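PDB 6I5R: sugar ABC transporter substrate-binding protein, BlMnBP1 from Bifidobacterium animalis subsp. lactis ATCC 27673, which binds manno-oligosaccharides such as mannobiose and probably delivers them to an ABC transporter for uptake. Local coordinates for residues D48-T53 with K57-Y62; I73-Q78 with M338-W343; F229-S234 with H239-Y244. All blocks are in the same frame, centred on the assembly; numbering follows the deposited sequence.

Interaction 1: residues D48-T53 with K57-Y62. With BMA (beta-D-mannopyranose), chain B.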
loop_
_atom_site.group_PDB
_atom_site.type_symbol
_atom_site.label_atom_id
_atom_site.label_comp_id
_atom_site.label_asym_id
_atom_site.label_seq_id
_atom_site.Cartn_x
_atom_site.Cartn_y
_atom_site.Cartn_z
ATOM N N ASP A 48 10.785 -2.446 -11.841
ATOM C CA ASP A 48 10.253 -2.565 -13.193
ATOM C C ASP A 48 10.400 -1.266 -13.987
ATOM O O ASP A 48 10.781 -1.295 -15.164
ATOM C CB ASP A 48 8.791 -3.017 -13.121
ATOM C CG ASP A 48 7.887 -2.060 -12.342
ATOM O OD1 ASP A 48 8.381 -1.294 -11.490
ATOM O OD2 ASP A 48 6.643 -2.130 -12.567
ATOM N N MET A 49 10.117 -0.120 -13.371
ATOM C CA MET A 49 10.264 1.166 -14.054
ATOM C C MET A 49 11.714 1.589 -14.259
ATOM O O MET A 49 11.970 2.600 -14.936
ATOM C CB MET A 49 9.537 2.249 -13.261
ATOM C CG MET A 49 8.063 2.038 -13.170
ATOM S SD MET A 49 7.209 3.272 -12.193
ATOM C CE MET A 49 7.652 4.764 -13.071
ATOM N N ASN A 50 12.663 0.897 -13.664
ATOM C CA ASN A 50 14.067 1.214 -13.875
ATOM C C ASN A 50 14.641 0.466 -15.061
ATOM O O ASN A 50 15.862 0.424 -15.211
ATOM C CB ASN A 50 14.899 0.904 -12.618
ATOM C CG ASN A 50 16.047 1.882 -12.417
ATOM O OD1 ASN A 50 16.070 2.948 -13.015
ATOM N ND2 ASN A 50 17.004 1.520 -11.585
ATOM N N LEU A 51 13.800 -0.122 -15.902
ATOM C CA LEU A 51 14.238 -0.840 -17.085
ATOM C C LEU A 51 13.766 -0.119 -18.334
ATOM O O LEU A 51 12.687 0.477 -18.360
ATOM C CB LEU A 51 13.692 -2.278 -17.122
ATOM C CG LEU A 51 14.056 -3.133 -15.908
ATOM C CD1 LEU A 51 13.472 -4.543 -15.881
ATOM C CD2 LEU A 51 15.597 -3.204 -15.836
ATOM N N ASP A 52 14.556 -0.222 -19.403
ATOM C CA ASP A 52 14.133 0.388 -20.655
ATOM C C ASP A 52 12.909 -0.292 -21.244
ATOM O O ASP A 52 12.212 0.322 -22.053
ATOM C CB ASP A 52 15.243 0.331 -21.709
ATOM C CG ASP A 52 16.459 1.135 -21.337
ATOM O OD1 ASP A 52 16.391 1.954 -20.399
ATOM O OD2 ASP A 52 17.496 0.932 -22.002
ATOM N N THR A 53 12.639 -1.544 -20.893
ATOM C CA THR A 53 11.512 -2.261 -21.484
ATOM C C THR A 53 10.236 -2.168 -20.659
ATOM O O THR A 53 9.283 -2.916 -20.913
ATOM C CB THR A 53 11.860 -3.734 -21.677
ATOM O OG1 THR A 53 12.279 -4.283 -20.420
ATOM C CG2 THR A 53 12.959 -3.904 -22.742
ATOM N N LYS A 57 5.433 4.381 -18.905
ATOM C CA LYS A 57 6.386 5.484 -18.773
ATOM C C LYS A 57 7.377 5.161 -17.656
ATOM O O LYS A 57 6.997 5.091 -16.485
ATOM C CB LYS A 57 5.635 6.782 -18.492
ATOM C CG LYS A 57 6.434 8.069 -18.626
ATOM C CD LYS A 57 5.517 9.255 -18.360
ATOM C CE LYS A 57 6.289 10.564 -18.374
ATOM N NZ LYS A 57 7.048 10.720 -19.634
ATOM N N ASN A 58 8.648 4.979 -17.997
ATOM C CA ASN A 58 9.622 4.549 -16.997
ATOM C C ASN A 58 10.297 5.745 -16.325
ATOM O O ASN A 58 10.039 6.914 -16.632
ATOM C CB ASN A 58 10.664 3.602 -17.598
ATOM C CG ASN A 58 11.620 4.283 -18.603
ATOM O OD1 ASN A 58 11.679 5.517 -18.716
ATOM N ND2 ASN A 58 12.378 3.453 -19.342
ATOM N N TRP A 59 11.191 5.438 -15.390
ATOM C CA TRP A 59 11.826 6.498 -14.623
ATOM C C TRP A 59 12.574 7.454 -15.533
ATOM O O TRP A 59 12.506 8.675 -15.346
ATOM C CB TRP A 59 12.774 5.920 -13.581
ATOM C CG TRP A 59 12.015 5.438 -12.378
ATOM C CD1 TRP A 59 12.091 4.202 -11.803
ATOM C CD2 TRP A 59 11.050 6.176 -11.621
ATOM N NE1 TRP A 59 11.252 4.132 -10.719
ATOM C CE2 TRP A 59 10.589 5.324 -10.588
ATOM C CE3 TRP A 59 10.534 7.475 -11.706
ATOM C CZ2 TRP A 59 9.626 5.722 -9.655
ATOM C CZ3 TRP A 59 9.571 7.871 -10.776
ATOM C CH2 TRP A 59 9.126 6.990 -9.768
ATOM N N LYS A 60 13.300 6.917 -16.517
ATOM C CA LYS A 60 14.090 7.771 -17.396
ATOM C C LYS A 60 13.214 8.792 -18.092
ATOM O O LYS A 60 13.623 9.951 -18.282
ATOM C CB LYS A 60 14.818 6.949 -18.452
ATOM C CG LYS A 60 16.056 6.219 -18.017
ATOM C CD LYS A 60 16.647 5.531 -19.227
ATOM C CE LYS A 60 18.062 5.078 -18.993
ATOM N NZ LYS A 60 18.183 4.257 -17.776
ATOM N N SER A 61 12.011 8.373 -18.496
ATOM C CA SER A 61 11.074 9.261 -19.184
ATOM C C SER A 61 10.578 10.371 -18.264
ATOM O O SER A 61 10.450 11.532 -18.694
ATOM C CB SER A 61 9.901 8.451 -19.730
ATOM O OG SER A 61 9.007 9.272 -20.461
ATOM N N TYR A 62 10.267 10.034 -17.002
ATOM C CA TYR A 62 9.882 11.058 -16.043
ATOM C C TYR A 62 11.034 12.027 -15.795
ATOM O O TYR A 62 10.841 13.250 -15.758
ATOM C CB TYR A 62 9.470 10.435 -14.709
ATOM C CG TYR A 62 8.116 9.818 -14.710
ATOM C CD1 TYR A 62 6.989 10.614 -14.707
ATOM C CD2 TYR A 62 7.955 8.436 -14.694
ATOM C CE1 TYR A 62 5.730 10.046 -14.719
ATOM C CE2 TYR A 62 6.711 7.865 -14.668
ATOM C CZ TYR A 62 5.598 8.676 -14.697
ATOM O OH TYR A 62 4.341 8.125 -14.702
HETATM C C1 BMA B . 8.215 -4.691 -9.441
HETATM C C2 BMA B . 6.865 -3.929 -9.455
HETATM C C3 BMA B . 6.592 -3.365 -8.067
HETATM C C4 BMA B . 6.856 -4.392 -6.996
HETATM C C5 BMA B . 8.232 -5.046 -7.182
HETATM C C6 BMA B . 8.531 -6.054 -6.100
HETATM O O1 BMA B . 8.264 -5.283 -10.698
HETATM O O2 BMA B . 5.814 -4.911 -9.724
HETATM O O3 BMA B . 5.297 -2.884 -7.952
HETATM O O4 BMA B . 6.821 -3.779 -5.706
HETATM O O5 BMA B . 8.272 -5.657 -8.461
HETATM O O6 BMA B . 9.947 -6.268 -6.148
HETATM O O HOH W 1 14.084 3.983 -16.455
HETATM O O HOH W 2 14.351 4.052 -21.463
#

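Interaction 2: residues I73-Q78 with M338-W343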
loop_
_atom_site.group_PDB
_atom_site.type_symbol
_atom_site.label_atom_id
_atom_site.label_comp_id
_atom_site.label_asym_id
_atom_site.label_seq_id
_atom_site.Cartn_x
_atom_site.Cartn_y
_atom_site.Cartn_z
ATOM N N ILE A 73 19.319 19.840 -12.172
ATOM C CA ILE A 73 19.079 18.904 -11.088
ATOM C C ILE A 73 19.092 17.516 -11.713
ATOM O O ILE A 73 18.099 17.073 -12.306
ATOM C CB ILE A 73 17.768 19.182 -10.357
ATOM C CG1 ILE A 73 17.823 20.513 -9.624
ATOM C CG2 ILE A 73 17.463 18.029 -9.356
ATOM C CD1 ILE A 73 16.543 20.864 -8.910
ATOM N N THR A 74 20.214 16.826 -11.566
ATOM C CA THR A 74 20.356 15.468 -12.062
ATOM C C THR A 74 19.798 14.496 -11.035
ATOM O O THR A 74 20.176 14.526 -9.858
ATOM C CB THR A 74 21.826 15.150 -12.361
ATOM O OG1 THR A 74 22.283 15.928 -13.480
ATOM C CG2 THR A 74 21.995 13.653 -12.630
ATOM N N VAL A 75 18.913 13.627 -11.494
ATOM C CA VAL A 75 18.240 12.658 -10.645
ATOM C C VAL A 75 18.768 11.269 -10.973
ATOM O O VAL A 75 18.595 10.787 -12.098
ATOM C CB VAL A 75 16.720 12.710 -10.837
ATOM C CG1 VAL A 75 16.042 11.748 -9.869
ATOM C CG2 VAL A 75 16.199 14.125 -10.658
ATOM N N LYS A 76 19.375 10.618 -9.983
ATOM C CA LYS A 76 19.875 9.252 -10.138
ATOM C C LYS A 76 18.934 8.309 -9.414
ATOM O O LYS A 76 18.718 8.471 -8.211
ATOM C CB LYS A 76 21.274 9.116 -9.558
ATOM C CG LYS A 76 22.325 9.896 -10.331
ATOM C CD LYS A 76 23.583 9.931 -9.526
ATOM C CE LYS A 76 24.098 8.516 -9.284
ATOM N NZ LYS A 76 25.460 8.695 -8.690
ATOM N N VAL A 77 18.406 7.322 -10.126
ATOM C CA VAL A 77 17.411 6.407 -9.562
ATOM C C VAL A 77 18.111 5.139 -9.109
ATOM O O VAL A 77 18.891 4.546 -9.870
ATOM C CB VAL A 77 16.305 6.075 -10.575
ATOM C CG1 VAL A 77 15.237 5.217 -9.918
ATOM C CG2 VAL A 77 15.701 7.322 -11.113
ATOM N N GLN A 78 17.789 4.692 -7.903
ATOM C CA GLN A 78 18.217 3.396 -7.391
ATOM C C GLN A 78 17.001 2.577 -6.973
ATOM O O GLN A 78 16.182 3.040 -6.175
ATOM C CB GLN A 78 19.144 3.562 -6.192
ATOM C CG GLN A 78 20.404 4.350 -6.458
ATOM C CD GLN A 78 21.330 4.339 -5.256
ATOM O OE1 GLN A 78 20.926 3.958 -4.154
ATOM N NE2 GLN A 78 22.575 4.722 -5.459
ATOM N N MET A 338 13.082 18.482 -2.734
ATOM C CA MET A 338 11.702 18.898 -2.486
ATOM C C MET A 338 11.062 19.429 -3.761
ATOM O O MET A 338 9.855 19.232 -3.990
ATOM C CB MET A 338 11.651 19.945 -1.365
ATOM C CG MET A 338 10.246 20.240 -0.892
ATOM S SD MET A 338 10.142 21.324 0.571
ATOM C CE MET A 338 11.224 20.548 1.770
ATOM N N ILE A 339 11.865 20.075 -4.610
ATOM C CA ILE A 339 11.403 20.443 -5.946
ATOM C C ILE A 339 11.013 19.204 -6.746
ATOM O O ILE A 339 9.940 19.155 -7.348
ATOM C CB ILE A 339 12.485 21.264 -6.668
ATOM C CG1 ILE A 339 12.701 22.570 -5.903
ATOM C CG2 ILE A 339 12.102 21.503 -8.113
ATOM C CD1 ILE A 339 13.843 23.441 -6.425
ATOM N N PHE A 340 11.869 18.171 -6.760
ATOM C CA PHE A 340 11.533 16.967 -7.513
ATOM C C PHE A 340 10.279 16.286 -6.957
ATOM O O PHE A 340 9.440 15.802 -7.719
ATOM C CB PHE A 340 12.723 15.994 -7.517
ATOM C CG PHE A 340 12.438 14.727 -8.269
ATOM C CD1 PHE A 340 12.328 14.747 -9.650
ATOM C CD2 PHE A 340 12.252 13.536 -7.600
ATOM C CE1 PHE A 340 12.017 13.608 -10.350
ATOM C CE2 PHE A 340 11.945 12.373 -8.307
ATOM C CZ PHE A 340 11.841 12.417 -9.681
ATOM N N VAL A 341 10.138 16.215 -5.632
ATOM C CA VAL A 341 8.922 15.622 -5.074
ATOM C C VAL A 341 7.700 16.428 -5.494
ATOM O O VAL A 341 6.663 15.878 -5.881
ATOM C CB VAL A 341 9.025 15.522 -3.541
ATOM C CG1 VAL A 341 7.672 15.184 -2.936
ATOM C CG2 VAL A 341 10.046 14.485 -3.144
ATOM N N LYS A 342 7.781 17.747 -5.408
ATOM C CA LYS A 342 6.619 18.531 -5.791
ATOM C C LYS A 342 6.329 18.370 -7.276
ATOM O O LYS A 342 5.162 18.323 -7.686
ATOM C CB LYS A 342 6.822 20.004 -5.446
ATOM C CG LYS A 342 5.567 20.858 -5.653
ATOM C CD LYS A 342 5.633 22.174 -4.857
ATOM C CE LYS A 342 4.308 22.913 -4.848
ATOM N NZ LYS A 342 4.379 24.152 -4.014
ATOM N N TRP A 343 7.380 18.286 -8.096
ATOM C CA TRP A 343 7.189 18.035 -9.521
ATOM C C TRP A 343 6.520 16.680 -9.726
ATOM O O TRP A 343 5.582 16.546 -10.522
ATOM C CB TRP A 343 8.531 18.111 -10.292
ATOM C CG TRP A 343 8.298 17.946 -11.780
ATOM C CD1 TRP A 343 7.908 18.915 -12.661
ATOM C CD2 TRP A 343 8.338 16.728 -12.525
ATOM N NE1 TRP A 343 7.741 18.378 -13.910
ATOM C CE2 TRP A 343 8.004 17.037 -13.856
ATOM C CE3 TRP A 343 8.660 15.405 -12.204
ATOM C CZ2 TRP A 343 7.932 16.064 -14.859
ATOM C CZ3 TRP A 343 8.622 14.441 -13.213
ATOM C CH2 TRP A 343 8.253 14.777 -14.518
#

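Interaction 3: residues F229-S234 with H239-Y244. With ZN (zinc ion), chain D.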
loop_
_atom_site.group_PDB
_atom_site.type_symbol
_atom_site.label_atom_id
_atom_site.label_comp_id
_atom_site.label_asym_id
_atom_site.label_seq_id
_atom_site.Cartn_x
_atom_site.Cartn_y
_atom_site.Cartn_z
ATOM N N PHE A 229 -8.468 -9.018 16.847
ATOM C CA PHE A 229 -8.464 -10.066 15.847
ATOM C C PHE A 229 -9.490 -11.150 16.126
ATOM O O PHE A 229 -9.639 -12.056 15.305
ATOM C CB PHE A 229 -7.058 -10.634 15.752
ATOM C CG PHE A 229 -6.031 -9.564 15.548
ATOM C CD1 PHE A 229 -6.040 -8.791 14.391
ATOM C CD2 PHE A 229 -5.090 -9.291 16.518
ATOM C CE1 PHE A 229 -5.074 -7.781 14.201
ATOM C CE2 PHE A 229 -4.159 -8.292 16.337
ATOM C CZ PHE A 229 -4.143 -7.542 15.182
ATOM N N LYS A 230 -10.242 -11.012 17.216
ATOM C CA LYS A 230 -11.310 -11.938 17.517
ATOM C C LYS A 230 -12.451 -11.799 16.516
ATOM O O LYS A 230 -12.695 -10.734 15.948
ATOM C CB LYS A 230 -11.841 -11.711 18.944
ATOM C CG LYS A 230 -12.648 -10.449 19.157
ATOM C CD LYS A 230 -13.140 -10.344 20.626
ATOM C CE LYS A 230 -14.100 -11.516 21.015
ATOM N NZ LYS A 230 -15.437 -11.407 20.386
ATOM N N LYS A 231 -13.170 -12.900 16.328
ATOM C CA LYS A 231 -14.383 -12.866 15.533
ATOM C C LYS A 231 -15.379 -11.901 16.154
ATOM O O LYS A 231 -15.557 -11.871 17.378
ATOM C CB LYS A 231 -14.990 -14.272 15.457
ATOM C CG LYS A 231 -16.257 -14.385 14.616
ATOM C CD LYS A 231 -16.972 -15.729 14.835
ATOM C CE LYS A 231 -16.165 -16.957 14.400
ATOM N NZ LYS A 231 -16.968 -18.205 14.738
ATOM N N ASP A 232 -16.041 -11.127 15.297
ATOM C CA ASP A 232 -17.079 -10.196 15.730
ATOM C C ASP A 232 -18.381 -10.993 15.866
ATOM O O ASP A 232 -18.902 -11.505 14.879
ATOM C CB ASP A 232 -17.235 -9.044 14.738
ATOM C CG ASP A 232 -18.262 -8.033 15.198
ATOM O OD1 ASP A 232 -17.979 -7.300 16.169
ATOM O OD2 ASP A 232 -19.371 -8.011 14.632
ATOM N N ALA A 233 -18.901 -11.111 17.084
ATOM C CA ALA A 233 -20.089 -11.938 17.291
ATOM C C ALA A 233 -21.256 -11.475 16.435
ATOM O O ALA A 233 -21.974 -12.290 15.839
ATOM C CB ALA A 233 -20.486 -11.925 18.767
ATOM N N SER A 234 -21.493 -10.174 16.394
ATOM C CA SER A 234 -22.687 -9.660 15.743
ATOM C C SER A 234 -22.588 -9.738 14.235
ATOM O O SER A 234 -23.613 -9.734 13.545
ATOM C CB SER A 234 -22.913 -8.220 16.174
ATOM O OG SER A 234 -23.544 -8.181 17.433
ATOM N N HIS A 239 -14.840 -7.258 10.156
ATOM C CA HIS A 239 -13.723 -6.967 11.044
ATOM C C HIS A 239 -12.470 -7.755 10.619
ATOM O O HIS A 239 -12.525 -8.563 9.694
ATOM C CB HIS A 239 -14.119 -7.291 12.470
ATOM C CG HIS A 239 -14.909 -6.202 13.109
ATOM N ND1 HIS A 239 -16.195 -5.899 12.720
ATOM C CD2 HIS A 239 -14.570 -5.284 14.044
ATOM C CE1 HIS A 239 -16.626 -4.855 13.410
ATOM N NE2 HIS A 239 -15.668 -4.481 14.236
ATOM N N PRO A 240 -11.317 -7.487 11.277
ATOM C CA PRO A 240 -10.081 -8.119 10.788
ATOM C C PRO A 240 -10.142 -9.641 10.700
ATOM O O PRO A 240 -9.584 -10.214 9.766
ATOM C CB PRO A 240 -9.026 -7.626 11.786
ATOM C CG PRO A 240 -9.540 -6.254 12.164
ATOM C CD PRO A 240 -11.051 -6.404 12.238
ATOM N N TYR A 241 -10.783 -10.309 11.663
ATOM C CA TYR A 241 -10.897 -11.767 11.618
ATOM C C TYR A 241 -11.380 -12.251 10.255
ATOM O O TYR A 241 -10.874 -13.247 9.720
ATOM C CB TYR A 241 -11.841 -12.228 12.744
ATOM C CG TYR A 241 -12.136 -13.707 12.789
ATOM C CD1 TYR A 241 -13.148 -14.244 11.999
ATOM C CD2 TYR A 241 -11.424 -14.573 13.623
ATOM C CE1 TYR A 241 -13.425 -15.595 12.026
ATOM C CE2 TYR A 241 -11.692 -15.935 13.642
ATOM C CZ TYR A 241 -12.714 -16.432 12.849
ATOM O OH TYR A 241 -13.043 -17.769 12.844
ATOM N N ALA A 242 -12.378 -11.580 9.688
ATOM C CA ALA A 242 -12.936 -12.085 8.445
ATOM C C ALA A 242 -11.938 -11.977 7.310
ATOM O O ALA A 242 -12.035 -12.722 6.328
ATOM C CB ALA A 242 -14.216 -11.336 8.088
ATOM N N VAL A 243 -11.013 -11.020 7.393
ATOM C CA VAL A 243 -10.022 -10.853 6.340
ATOM C C VAL A 243 -9.021 -11.989 6.380
ATOM O O VAL A 243 -8.765 -12.656 5.375
ATOM C CB VAL A 243 -9.319 -9.496 6.491
ATOM C CG1 VAL A 243 -8.169 -9.350 5.494
ATOM C CG2 VAL A 243 -10.311 -8.371 6.341
ATOM N N TYR A 244 -8.430 -12.214 7.545
ATOM C CA TYR A 244 -7.418 -13.251 7.664
ATOM C C TYR A 244 -8.004 -14.630 7.461
ATOM O O TYR A 244 -7.319 -15.501 6.930
ATOM C CB TYR A 244 -6.741 -13.170 9.028
ATOM C CG TYR A 244 -6.020 -11.846 9.249
ATOM C CD1 TYR A 244 -4.994 -11.450 8.404
ATOM C CD2 TYR A 244 -6.387 -11.000 10.266
ATOM C CE1 TYR A 244 -4.350 -10.244 8.594
ATOM C CE2 TYR A 244 -5.760 -9.793 10.451
ATOM C CZ TYR A 244 -4.730 -9.433 9.627
ATOM O OH TYR A 244 -4.094 -8.220 9.853
HETATM ZN ZN ZN D . -16.518 -3.243 15.533
HETATM O O HOH W 3 -11.599 -9.072 14.154
HETATM O O HOH W 4 -17.170 -4.927 16.851
HETATM O O HOH W 5 -17.614 -2.718 13.916
HETATM O O HOH W 6 -18.203 -2.841 15.722
HETATM O O HOH W 7 -15.014 -2.550 16.121
HETATM O O HOH W 8 -17.562 -1.832 16.960
#

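Interaction 1: residues D48-T53 with K57-Y62
M49 lies against W59 and Y62, next in the chain to D48, a residue of the sugar pocket: D48 CB comes within 3.4 Å of O1 of the mannose. M49 buries more surface here than any other residue. Its carbonyl O accepts an almost straight bond from W59 N (3.0 Å, 177°), and water 1, donating to the same O, links it to K60 N. The M49 side chain lies over the indole: CB sits 3.8 Å from the centroid of the W59 five-membered ring, a CH-pi contact, SD adds an oblique Met-aromatic one, and the bend at chi3 (58°) swings M49 CE over the bicyclic ring to within 3.6 Å of Y62 CE2. N50 brushes the indole, its ND2 turning to T79. L51 offers its carbonyl O to N58 ND2 at 3.1 Å, the donor standing above the carbonyl plane. With chi1 at 69°, N58 keeps its amide close to the backbone; it is the N-cap of helix 59-69, its OD1 accepting from S61 N (2.9 Å). An alanine here removes the amide and would probably leave S61 N without its capping acceptor and the L51 carbonyl without its donor, the loop then held mainly by the M49-W59 bond and packing. D52 OD1 reaches K60 NZ only as a long salt bridge (3.9 Å); water 2 accepts from N58 ND2 and donates weakly to D52 OD1. The loop after strand 38-44 is thus tied to the N-terminus of helix 59-69, with strand 73-79 beside N50 and W59, and helix 350-353 covering M49 and Y62.

Interaction 2: residues I73-Q78 with M338-W343
V75 and F340 form the closer half of this strand-on-helix contact. V75 CG2 rests over one face of the F340 ring, 4.0 Å from F340 CD1, and CG1 stands farther above the same ring toward its rim. The valine's chi1 of -176° sets CG1 anti to the backbone N, which leaves both methyls turned to the phenyl; the two side chains cross at about a right angle. F340 is further confined by edge-to-face contacts with F66 of helix 59-69 and F42 of strand 38-44. The I73 end is looser: I73 CD1 and I339 CD1 meet methyl to methyl at 4.5 Å, with F66 also touching I73. T74 and K76, on the other face of the strand, are exposed, whereas I73 and V75 are buried. Backbones stay well apart, the closest CA atoms, V75 and F340, being 8.6 Å from each other. All that touches here is carbon: no hydrogen bond or charge pair joins the segments, so between them cohesion is apolar, through a small contact that F66 and F42 help to fill, consistent with the alpha/beta core of periplasmic-binding-type proteins.

Interaction 3: residues F229-S234 with H239-Y244
K231 and Y241 both hold CG anti to the backbone N (chi1 -178° and 176°), which lays the lysine chain over the phenol. K231 CB stands almost straight above the centre of the Y241 ring, 3.8 Å from its centroid, in a CH-pi contact; the chain then bends at chi3, which brings K231 CE to 3.6 Å from Y241 OH. That hydroxyl is hydrogen-bonded to D426. F229 O approaches the same ring in its plane, at the edge, 3.5 Å from Y241 CD2; this carbonyl is buried and has no hydrogen-bonding partner in the model, so the ring's C-H edge is probably a weak substitute. Next to it water 3 joins the backbones, donating to K230 O (2.7 Å) and accepting from Y241 N (2.9 Å). The F229 ring reaches P240 CB and Y244 CE2 through one atom, CD1, and its remaining surroundings include W432 and W436 of helix 425-443, both edge-to-face. Y244 hydrogen-bonds through its hydroxyl to D204.

At the other end of the contact, the D232 carboxylate stacks over one face of the H239 imidazole, the planes 5° apart. H239 NE2 binds zinc at 2.0 Å. Water 4 is a further ligand, 2.2 Å from the zinc, and donates to D232 OD1 at 2.6 Å; D232 is therefore second shell, fixing a metal-bound water and probably favouring the cation electrostatically. Several other waters modelled round the zinc lie too close to the ion or to each other to be trusted. The loop after helix 217-224 thus folds back along the N-terminal part of helix 239-252, beside a zinc ion bound by one histidine and by water; with a single protein ligand in this chain, it may be an incidental site.

How the interactions relate
Interactions 1 and 2 are neighbours, their centres 14 Å apart, and they touch: Y62 O meets the W343 ring, and V77 packs on W59 and N50. Interaction 1 closes before interaction 2 opens, helix 59-69 leading to strand 73-79, so the loop by the sugar and the sheet-helix core are probably parts of the same lobe, on one side of the chain's centre. Interaction 3 lies on the opposite side, its centre 41 Å and 43 Å from those of interactions 1 and 2. Along the chain it falls inside the long loop closed by interaction 2, so the polypeptide crosses to the far side and returns, consistent with the two-lobed, sugar-enclosing architecture of solute-binding proteins.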